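PDB 1IQQ: ribonuclease S-3 from Pyrus pyrifolia, which cleaves RNA as a T2-family endoribonuclease of the pistil and is responsible for gametophytic self-incompatibility, by which a flowering plant avoids self-fertilization. Local coordinates for residues S118-K123 against I167-D172; A124-D129 against E139-N144; T162-I167 against H191-N196. All blocks are in the same frame, centred on the assembly; numbering follows the deposited sequence.

Contact 1: S118-K123 against I167-D172; sequences SRILSK and ITLCSD. With NAG (2-acetamido-2-deoxy-beta-D-glucopyranose), chain B.
I120 and L121 of helix 117-123 meet L169 and I167 of strand 161-171 by their terminal methyls, a helix-on-sheet contact in the alpha+beta fold of the RNase T2 family. Two carbon pairs define it: I120 CD1 lies 4.4 Å from L169 CD1, and L121 CD1 lies 4.3 Å from I167 CD1. Both separations are at the long end of van der Waals contact, and no hydrogen bond crosses, so the evidence is for loose apolar packing of four buried residues. The two helix side chains arrive differently. I120 leaves the helix facing the strand and stays extended (chi2 180°), which carries CD1 straight out to the leucine. The CB of L121 points to the flank of the approach; with CG beside the backbone N (chi1 -71°) and CD1 anti to CA (chi2 173°), the end of the chain comes nearer to the isoleucine than its CB does. On the strand, I167 and L169 both face the helix, whereas T168 between them turns to the far side, where its OG1 is hydrogen-bonded to T7. The summed interface is small (97 Å²); I142 of helix 135-143 packs against I120, L121, I167 and L169. Strand 3-10 holds the strand in the sheet, pairing through backbone bonds of I167 with Q8 and of L169 with F6. A glycan lies along the other side of helix 117-123, at S118 and R119: chain B's NAG belongs to the glycan of N116. S118 CB comes within 3.7 Å of NAG C5, while S118 OG is hydrogen-bonded to F30 N. R119 CB lies 3.6 Å from NAG O5.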
loop_
_atom_site.group_PDB
_atom_site.type_symbol
_atom_site.label_atom_id
_atom_site.label_comp_id
_atom_site.label_asym_id
_atom_site.label_seq_id
_atom_site.Cartn_x
_atom_site.Cartn_y
_atom_site.Cartn_z
ATOM N N SER A 118 -6.697 4.766 5.893
ATOM C CA SER A 118 -7.923 5.597 6.035
ATOM C C SER A 118 -8.162 5.942 7.502
ATOM O O SER A 118 -8.569 7.083 7.805
ATOM C CB SER A 118 -9.132 4.861 5.468
ATOM O OG SER A 118 -9.004 4.856 4.053
ATOM N N ARG A 119 -7.872 4.954 8.379
ATOM C CA ARG A 119 -8.078 5.183 9.798
ATOM C C ARG A 119 -7.053 6.149 10.398
ATOM O O ARG A 119 -7.412 7.013 11.155
ATOM C CB ARG A 119 -8.056 3.818 10.513
ATOM C CG ARG A 119 -8.406 3.886 12.002
ATOM C CD ARG A 119 -8.167 2.442 12.607
ATOM N NE ARG A 119 -8.683 2.335 13.983
ATOM C CZ ARG A 119 -7.981 2.652 15.069
ATOM N NH1 ARG A 119 -6.734 3.095 14.964
ATOM N NH2 ARG A 119 -8.533 2.516 16.270
ATOM N N ILE A 120 -5.770 5.992 10.017
ATOM C CA ILE A 120 -4.732 6.894 10.496
ATOM C C ILE A 120 -5.060 8.326 10.092
ATOM O O ILE A 120 -4.985 9.244 10.898
ATOM C CB ILE A 120 -3.387 6.476 9.904
ATOM C CG1 ILE A 120 -3.052 5.037 10.354
ATOM C CG2 ILE A 120 -2.286 7.503 10.284
ATOM C CD1 ILE A 120 -1.751 4.572 9.808
ATOM N N LEU A 121 -5.471 8.552 8.852
ATOM C CA LEU A 121 -5.838 9.891 8.404
ATOM C C LEU A 121 -7.067 10.398 9.138
ATOM O O LEU A 121 -7.072 11.541 9.595
ATOM C CB LEU A 121 -6.086 9.869 6.889
ATOM C CG LEU A 121 -4.830 9.698 6.021
ATOM C CD1 LEU A 121 -5.226 9.530 4.557
ATOM C CD2 LEU A 121 -3.905 10.909 6.140
ATOM N N SER A 122 -8.059 9.546 9.302
ATOM C CA SER A 122 -9.279 9.958 10.019
ATOM C C SER A 122 -8.976 10.371 11.463
ATOM O O SER A 122 -9.549 11.343 11.964
ATOM C CB SER A 122 -10.287 8.791 9.998
ATOM O OG SER A 122 -11.457 9.145 10.780
ATOM N N LYS A 123 -8.042 9.676 12.131
ATOM C CA LYS A 123 -7.714 10.047 13.488
ATOM C C LYS A 123 -7.119 11.459 13.567
ATOM O O LYS A 123 -7.277 12.140 14.599
ATOM C CB LYS A 123 -6.739 9.041 14.138
ATOM C CG LYS A 123 -7.444 7.713 14.463
ATOM C CD LYS A 123 -6.472 6.649 14.795
ATOM C CE LYS A 123 -5.823 6.923 16.112
ATOM N NZ LYS A 123 -5.073 5.702 16.583
ATOM N N ILE A 167 -0.043 5.571 -0.231
ATOM C CA ILE A 167 0.778 5.907 0.959
ATOM C C ILE A 167 1.456 4.622 1.375
ATOM O O ILE A 167 0.800 3.575 1.507
ATOM C CB ILE A 167 -0.049 6.485 2.099
ATOM C CG1 ILE A 167 -0.449 7.931 1.753
ATOM C CG2 ILE A 167 0.810 6.526 3.393
ATOM C CD1 ILE A 167 -1.394 8.642 2.761
ATOM N N THR A 168 2.791 4.658 1.548
ATOM C CA THR A 168 3.562 3.521 1.940
ATOM C C THR A 168 4.159 3.741 3.303
ATOM O O THR A 168 4.730 4.817 3.597
ATOM C CB THR A 168 4.740 3.340 0.955
ATOM O OG1 THR A 168 4.209 3.046 -0.344
ATOM C CG2 THR A 168 5.718 2.201 1.428
ATOM N N LEU A 169 4.018 2.748 4.186
ATOM C CA LEU A 169 4.639 2.732 5.514
ATOM C C LEU A 169 5.800 1.747 5.408
ATOM O O LEU A 169 5.602 0.613 4.963
ATOM C CB LEU A 169 3.641 2.232 6.593
ATOM C CG LEU A 169 2.306 2.903 6.522
ATOM C CD1 LEU A 169 1.482 2.377 7.697
ATOM C CD2 LEU A 169 2.445 4.409 6.683
ATOM N N CYS A 170 7.012 2.138 5.793
ATOM C CA CYS A 170 8.174 1.262 5.695
ATOM C C CYS A 170 8.543 0.720 7.064
ATOM O O CYS A 170 8.302 1.386 8.114
ATOM C CB CYS A 170 9.367 2.028 5.096
ATOM S SG CYS A 170 9.007 2.482 3.377
ATOM N N SER A 171 9.074 -0.511 7.096
ATOM C CA SER A 171 9.469 -1.132 8.369
ATOM C C SER A 171 10.723 -1.874 8.206
ATOM O O SER A 171 11.192 -2.069 7.053
ATOM C CB SER A 171 8.314 -2.024 8.895
ATOM O OG SER A 171 7.908 -3.010 7.935
ATOM N N ASP A 172 11.342 -2.211 9.335
ATOM C CA ASP A 172 12.590 -2.928 9.320
ATOM C C ASP A 172 12.503 -4.362 8.837
ATOM O O ASP A 172 11.451 -4.839 8.492
ATOM C CB ASP A 172 13.297 -2.750 10.718
ATOM C CG ASP A 172 12.641 -3.482 11.828
ATOM O OD1 ASP A 172 11.834 -4.391 11.609
ATOM O OD2 ASP A 172 12.997 -3.151 13.020
HETATM C C1 NAG B . -10.288 1.397 7.348
HETATM C C2 NAG B . -11.470 0.435 7.658
HETATM C C3 NAG B . -12.766 1.151 7.236
HETATM C C4 NAG B . -12.931 2.497 7.954
HETATM C C5 NAG B . -11.663 3.327 7.688
HETATM C C6 NAG B . -11.598 4.632 8.408
HETATM C C7 NAG B . -11.439 -2.001 7.512
HETATM C C8 NAG B . -11.512 -3.212 6.625
HETATM N N2 NAG B . -11.355 -0.795 6.900
HETATM O O3 NAG B . -13.858 0.274 7.577
HETATM O O4 NAG B . -14.037 3.206 7.359
HETATM O O5 NAG B . -10.511 2.571 8.118
HETATM O O6 NAG B . -11.727 4.479 9.830
HETATM O O7 NAG B . -11.434 -2.136 8.743
#

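Contact 2: A124-D129 against E139-N144; sequences AKIEPD and ENAIRN. With NAG (2-acetamido-2-deoxy-beta-D-glucopyranose), chain C.
The flat groups near A124 and A141, which themselves meet methyl on methyl, are the NAG acetamide and the E127 carboxylate, both at the outer end of 124-129. There the acetamido group of the NAG of chain C, second sugar of the N116 glycan, presents its methyl C8 to the CG-CD side of the puckered P128 ring, 3.7 Å from P128 CG. The carboxylate of E127 flanks the same methyl, with OE1 4.0 Å from C8. At the inner end, A124 CB and A141 CB are only 3.3 Å apart, tighter than usual van der Waals contact, and the CA atoms of these two residues are 5.4 Å apart, so the backbones come close. I126 supplies the second touch: its chain is extended beyond CG1 (chi2 174°), which carries CD1 to 3.9 Å from A141 CB. The methyl of A141 thus meets both residues. K125, between them, has positive phi (70°) as the C-prime residue of a Schellman motif, bonding I126 N to L121 O and K125 N to S122 O. That reversal ends helix 117-123, and A124 and I126, on its two sides in sequence, both reach the A141 methyl. Farther on, P128 centres an inverse gamma turn whose D129 N to E127 O bond is weak. In the fold, 124-129 connects helix 117-123 to strand 132-133. A141 also packs on L121 of that helix, I126 and P128 touch the C-terminal Y200, and helix 135-143 turns I142 toward strand 161-171.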
loop_
_atom_site.group_PDB
_atom_site.type_symbol
_atom_site.label_atom_id
_atom_site.label_comp_id
_atom_site.label_asym_id
_atom_site.label_seq_id
_atom_site.Cartn_x
_atom_site.Cartn_y
_atom_site.Cartn_z
ATOM N N ALA A 124 -6.479 11.915 12.462
ATOM C CA ALA A 124 -5.914 13.270 12.340
ATOM C C ALA A 124 -6.895 14.263 11.715
ATOM O O ALA A 124 -6.491 15.321 11.239
ATOM C CB ALA A 124 -4.605 13.244 11.525
ATOM N N LYS A 125 -8.182 13.905 11.704
ATOM C CA LYS A 125 -9.225 14.787 11.153
ATOM C C LYS A 125 -9.191 14.941 9.620
ATOM O O LYS A 125 -9.705 15.933 9.056
ATOM C CB LYS A 125 -9.194 16.177 11.800
ATOM C CG LYS A 125 -9.148 16.151 13.341
ATOM C CD LYS A 125 -8.779 17.645 13.787
ATOM C CE LYS A 125 -7.360 18.059 13.469
ATOM N NZ LYS A 125 -7.040 19.322 14.166
ATOM N N ILE A 126 -8.629 13.948 8.942
ATOM C CA ILE A 126 -8.567 14.036 7.467
ATOM C C ILE A 126 -9.418 12.906 6.892
ATOM O O ILE A 126 -9.073 11.722 6.965
ATOM C CB ILE A 126 -7.094 13.922 7.041
ATOM C CG1 ILE A 126 -6.321 15.171 7.520
ATOM C CG2 ILE A 126 -6.913 13.834 5.491
ATOM C CD1 ILE A 126 -4.817 15.099 7.287
ATOM N N GLU A 127 -10.586 13.316 6.368
ATOM C CA GLU A 127 -11.549 12.362 5.791
ATOM C C GLU A 127 -11.498 12.545 4.280
ATOM O O GLU A 127 -11.072 13.616 3.817
ATOM C CB GLU A 127 -12.926 12.720 6.320
ATOM C CG GLU A 127 -12.972 12.643 7.845
ATOM C CD GLU A 127 -12.991 11.186 8.337
ATOM O OE1 GLU A 127 -13.361 10.276 7.541
ATOM O OE2 GLU A 127 -12.701 10.989 9.540
ATOM N N PRO A 128 -11.992 11.545 3.495
ATOM C CA PRO A 128 -11.986 11.595 2.017
ATOM C C PRO A 128 -13.132 12.490 1.506
ATOM O O PRO A 128 -14.032 12.050 0.813
ATOM C CB PRO A 128 -12.101 10.130 1.603
ATOM C CG PRO A 128 -12.955 9.497 2.757
ATOM C CD PRO A 128 -12.414 10.207 3.976
ATOM N N ASP A 129 -12.990 13.773 1.834
ATOM C CA ASP A 129 -13.976 14.788 1.542
ATOM C C ASP A 129 -13.704 15.533 0.220
ATOM O O ASP A 129 -14.520 16.383 -0.197
ATOM C CB ASP A 129 -14.002 15.787 2.700
ATOM C CG ASP A 129 -14.647 15.260 3.961
ATOM O OD1 ASP A 129 -15.553 14.398 3.887
ATOM O OD2 ASP A 129 -14.261 15.758 5.029
ATOM N N GLU A 139 1.392 14.175 5.588
ATOM C CA GLU A 139 2.562 13.580 6.180
ATOM C C GLU A 139 2.531 13.590 7.706
ATOM O O GLU A 139 2.820 12.517 8.297
ATOM C CB GLU A 139 3.875 14.233 5.675
ATOM C CG GLU A 139 4.062 14.049 4.109
ATOM C CD GLU A 139 5.292 14.790 3.605
ATOM O OE1 GLU A 139 5.543 15.902 4.101
ATOM O OE2 GLU A 139 5.988 14.235 2.714
ATOM N N ASN A 140 2.144 14.700 8.298
ATOM C CA ASN A 140 2.097 14.768 9.782
ATOM C C ASN A 140 1.096 13.746 10.284
ATOM O O ASN A 140 1.386 13.057 11.282
ATOM C CB ASN A 140 1.604 16.117 10.316
ATOM C CG ASN A 140 2.627 17.206 10.270
ATOM O OD1 ASN A 140 3.795 16.957 10.166
ATOM N ND2 ASN A 140 2.126 18.475 10.389
ATOM N N ALA A 141 -0.048 13.599 9.636
ATOM C CA ALA A 141 -1.063 12.638 10.076
ATOM C C ALA A 141 -0.517 11.217 10.033
ATOM O O ALA A 141 -0.725 10.414 11.011
ATOM C CB ALA A 141 -2.301 12.745 9.175
ATOM N N ILE A 142 0.142 10.840 8.955
ATOM C CA ILE A 142 0.677 9.491 8.899
ATOM C C ILE A 142 1.788 9.283 9.927
ATOM O O ILE A 142 1.806 8.286 10.631
ATOM C CB ILE A 142 1.210 9.173 7.458
ATOM C CG1 ILE A 142 0.088 9.307 6.441
ATOM C CG2 ILE A 142 1.790 7.749 7.419
ATOM C CD1 ILE A 142 -1.108 8.309 6.690
ATOM N N ARG A 143 2.693 10.233 10.069
ATOM C CA ARG A 143 3.823 10.069 11.044
ATOM C C ARG A 143 3.240 9.919 12.452
ATOM O O ARG A 143 3.800 9.148 13.236
ATOM C CB ARG A 143 4.751 11.292 10.992
ATOM C CG ARG A 143 5.581 11.323 9.674
ATOM C CD ARG A 143 6.379 12.601 9.688
ATOM N NE ARG A 143 7.501 12.437 10.589
ATOM C CZ ARG A 143 8.246 13.461 11.019
ATOM N NH1 ARG A 143 7.945 14.715 10.664
ATOM N NH2 ARG A 143 9.338 13.184 11.721
ATOM N N ASN A 144 2.119 10.554 12.732
ATOM C CA ASN A 144 1.506 10.432 14.086
ATOM C C ASN A 144 0.923 9.060 14.344
ATOM O O ASN A 144 0.623 8.766 15.543
ATOM C CB ASN A 144 0.408 11.514 14.346
ATOM C CG ASN A 144 0.361 11.995 15.793
ATOM O OD1 ASN A 144 1.410 12.083 16.437
ATOM N ND2 ASN A 144 -0.803 12.412 16.271
HETATM C C1 NAG C . -14.837 3.830 8.274
HETATM C C2 NAG C . -15.803 4.700 7.504
HETATM C C3 NAG C . -16.872 5.287 8.367
HETATM C C4 NAG C . -17.575 4.178 9.139
HETATM C C5 NAG C . -16.561 3.311 9.870
HETATM C C6 NAG C . -17.230 2.112 10.524
HETATM C C7 NAG C . -14.850 5.814 5.670
HETATM C C8 NAG C . -13.925 7.020 5.294
HETATM N N2 NAG C . -15.069 5.796 6.951
HETATM O O3 NAG C . -17.814 5.926 7.484
HETATM O O4 NAG C . -18.503 4.744 10.086
HETATM O O5 NAG C . -15.584 2.785 8.935
HETATM O O6 NAG C . -16.290 1.426 11.344
HETATM O O7 NAG C . -15.381 5.090 4.826
#

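Contact 3: T162-I167 against H191-N196; sequences TELVEI and HYCPTN
T162 and P194 meet because the threonine CG2 stands anti to the backbone N while OG1 lies beside it (chi1 -66°), so the methyl is the branch presented to the proline. T162 CG2 approaches the ring at its CG-CD side, 3.7 Å from P194 CD and slightly farther from P194 CG. The second touch depends on L164, whose CG is also anti to its N (chi1 177°). Its CB leaves the strand to one side of the loop, but the rotation about CB-CG (chi2 65°) places CD1 4.4 Å from C193 SG. This is a distant, purely apolar approach to a sulfur already committed to the disulfide with C155. The backbones stay well apart, with 7.4 Å between the CA atoms of L164 and C193, and no hydrogen bond joins the segments. Side-chain packing, burying 134 Å² in total, therefore accounts for the direct contact, while the covalent C155-C193 link fixes the loop to strand 152-158. E163 turns away from the loop; its OE2 is hydrogen-bonded to Q156 and N16. At V165 and E166 the strand carries a classic beta bulge, both residues facing K154; E166 touches the catalytic proton donor H33 on strand 30-38. The loop 191-196 is the run that leads into strand 198-199, whose K199 makes backbone hydrogen bonds to both T162 and L164, in parallel pairing. Strand 161-171 is thus flanked here by antiparallel strand 152-158 and by 198-199, with 191-196 crossing from the disulfide toward the latter and L164 also packing on F30 and Y200.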
loop_
_atom_site.group_PDB
_atom_site.type_symbol
_atom_site.label_atom_id
_atom_site.label_comp_id
_atom_site.label_asym_id
_atom_site.label_seq_id
_atom_site.Cartn_x
_atom_site.Cartn_y
_atom_site.Cartn_z
ATOM N N THR A 162 -4.361 17.710 -8.744
ATOM C CA THR A 162 -3.383 16.686 -8.297
ATOM C C THR A 162 -4.090 15.951 -7.148
ATOM O O THR A 162 -4.637 16.588 -6.254
ATOM C CB THR A 162 -2.149 17.262 -7.684
ATOM O OG1 THR A 162 -1.426 17.982 -8.701
ATOM C CG2 THR A 162 -1.280 16.176 -7.094
ATOM N N GLU A 163 -4.178 14.619 -7.248
ATOM C CA GLU A 163 -4.771 13.861 -6.127
ATOM C C GLU A 163 -3.829 12.837 -5.514
ATOM O O GLU A 163 -2.919 12.294 -6.161
ATOM C CB GLU A 163 -5.990 13.142 -6.561
ATOM C CG GLU A 163 -5.832 12.432 -7.742
ATOM C CD GLU A 163 -7.241 12.258 -8.344
ATOM O OE1 GLU A 163 -8.041 13.190 -8.258
ATOM O OE2 GLU A 163 -7.502 11.205 -8.874
ATOM N N LEU A 164 -4.047 12.622 -4.217
ATOM C CA LEU A 164 -3.288 11.582 -3.449
ATOM C C LEU A 164 -3.757 10.184 -3.945
ATOM O O LEU A 164 -4.960 9.921 -4.086
ATOM C CB LEU A 164 -3.664 11.759 -1.963
ATOM C CG LEU A 164 -3.053 10.759 -0.998
ATOM C CD1 LEU A 164 -1.465 10.984 -0.996
ATOM C CD2 LEU A 164 -3.619 11.013 0.409
ATOM N N VAL A 165 -2.801 9.285 -4.152
ATOM C CA VAL A 165 -3.143 7.947 -4.668
ATOM C C VAL A 165 -2.578 6.827 -3.770
ATOM O O VAL A 165 -3.317 5.862 -3.504
ATOM C CB VAL A 165 -2.581 7.738 -6.057
ATOM C CG1 VAL A 165 -3.164 6.413 -6.664
ATOM C CG2 VAL A 165 -2.986 8.934 -6.973
ATOM N N GLU A 166 -1.334 6.895 -3.316
ATOM C CA GLU A 166 -0.791 5.799 -2.494
ATOM C C GLU A 166 -0.004 6.333 -1.324
ATOM O O GLU A 166 0.604 7.438 -1.412
ATOM C CB GLU A 166 0.183 4.829 -3.273
ATOM C CG GLU A 166 -0.435 4.147 -4.455
ATOM C CD GLU A 166 0.529 3.203 -5.135
ATOM O OE1 GLU A 166 1.733 3.292 -5.029
ATOM O OE2 GLU A 166 0.027 2.312 -5.866
ATOM N N ILE A 167 -0.043 5.571 -0.231
ATOM C CA ILE A 167 0.778 5.907 0.959
ATOM C C ILE A 167 1.456 4.622 1.375
ATOM O O ILE A 167 0.800 3.575 1.507
ATOM C CB ILE A 167 -0.049 6.485 2.099
ATOM C CG1 ILE A 167 -0.449 7.931 1.753
ATOM C CG2 ILE A 167 0.810 6.526 3.393
ATOM C CD1 ILE A 167 -1.394 8.642 2.761
ATOM N N HIS A 191 4.545 11.166 -10.581
ATOM C CA HIS A 191 4.053 10.473 -9.385
ATOM C C HIS A 191 4.335 11.258 -8.106
ATOM O O HIS A 191 3.877 10.939 -7.019
ATOM C CB HIS A 191 4.711 9.138 -9.264
ATOM C CG HIS A 191 4.472 8.309 -10.476
ATOM N ND1 HIS A 191 5.480 7.661 -11.170
ATOM C CD2 HIS A 191 3.342 8.132 -11.188
ATOM C CE1 HIS A 191 4.969 7.115 -12.264
ATOM N NE2 HIS A 191 3.674 7.392 -12.302
ATOM N N TYR A 192 5.068 12.367 -8.248
ATOM C CA TYR A 192 5.453 13.178 -7.092
ATOM C C TYR A 192 4.310 13.944 -6.502
ATOM O O TYR A 192 3.428 14.505 -7.246
ATOM C CB TYR A 192 6.563 14.168 -7.548
ATOM C CG TYR A 192 6.861 15.346 -6.613
ATOM C CD1 TYR A 192 7.783 15.205 -5.552
ATOM C CD2 TYR A 192 6.311 16.576 -6.864
ATOM C CE1 TYR A 192 8.131 16.351 -4.777
ATOM C CE2 TYR A 192 6.653 17.713 -6.109
ATOM C CZ TYR A 192 7.557 17.557 -5.076
ATOM O OH TYR A 192 7.839 18.671 -4.328
ATOM N N CYS A 193 4.286 14.030 -5.180
ATOM C CA CYS A 193 3.263 14.843 -4.521
ATOM C C CYS A 193 3.828 16.239 -4.221
ATOM O O CYS A 193 4.785 16.360 -3.511
ATOM C CB CYS A 193 2.841 14.226 -3.164
ATOM S SG CYS A 193 1.874 12.691 -3.312
ATOM N N PRO A 194 3.194 17.288 -4.740
ATOM C CA PRO A 194 3.691 18.643 -4.500
ATOM C C PRO A 194 3.394 19.116 -3.095
ATOM O O PRO A 194 2.584 18.526 -2.371
ATOM C CB PRO A 194 2.946 19.445 -5.539
ATOM C CG PRO A 194 1.471 18.699 -5.639
ATOM C CD PRO A 194 1.913 17.246 -5.510
ATOM N N THR A 195 3.974 20.261 -2.709
ATOM C CA THR A 195 3.772 20.737 -1.343
ATOM C C THR A 195 2.376 21.229 -1.010
ATOM O O THR A 195 2.019 21.243 0.172
ATOM C CB THR A 195 4.839 21.802 -0.972
ATOM O OG1 THR A 195 4.630 22.926 -1.806
ATOM C CG2 THR A 195 6.254 21.287 -1.171
ATOM N N ASN A 196 1.565 21.608 -1.988
ATOM C CA ASN A 196 0.269 22.115 -1.702
ATOM C C ASN A 196 -0.723 21.693 -2.764
ATOM O O ASN A 196 -0.344 21.203 -3.853
ATOM C CB ASN A 196 0.355 23.654 -1.572
ATOM C CG ASN A 196 -0.827 24.222 -0.835
ATOM O OD1 ASN A 196 -1.448 23.528 -0.020
ATOM N ND2 ASN A 196 -1.139 25.482 -1.080
#

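Contact 1 and contact 3 both use strand 161-171 and share I167, their centres lying 15 Å apart. Contact 2 is nested within the chain loop closed by contact 1, 9 Å away between centres. A short hydrogen bond, S122 OG to E127 OE2 at 2.5 Å, joins contacts 1 and 2. I142 of segment 139-144 bridges to the strand, with CG2 3.5 Å from L169 CD2 and CD1 4.0 Å from I167 CD1. The catalytic H33 is about 10 Å from I167 between side chains; the direct touch on it comes from E166 of contact 3. Contacts 1 and 2 both border the N116 glycan.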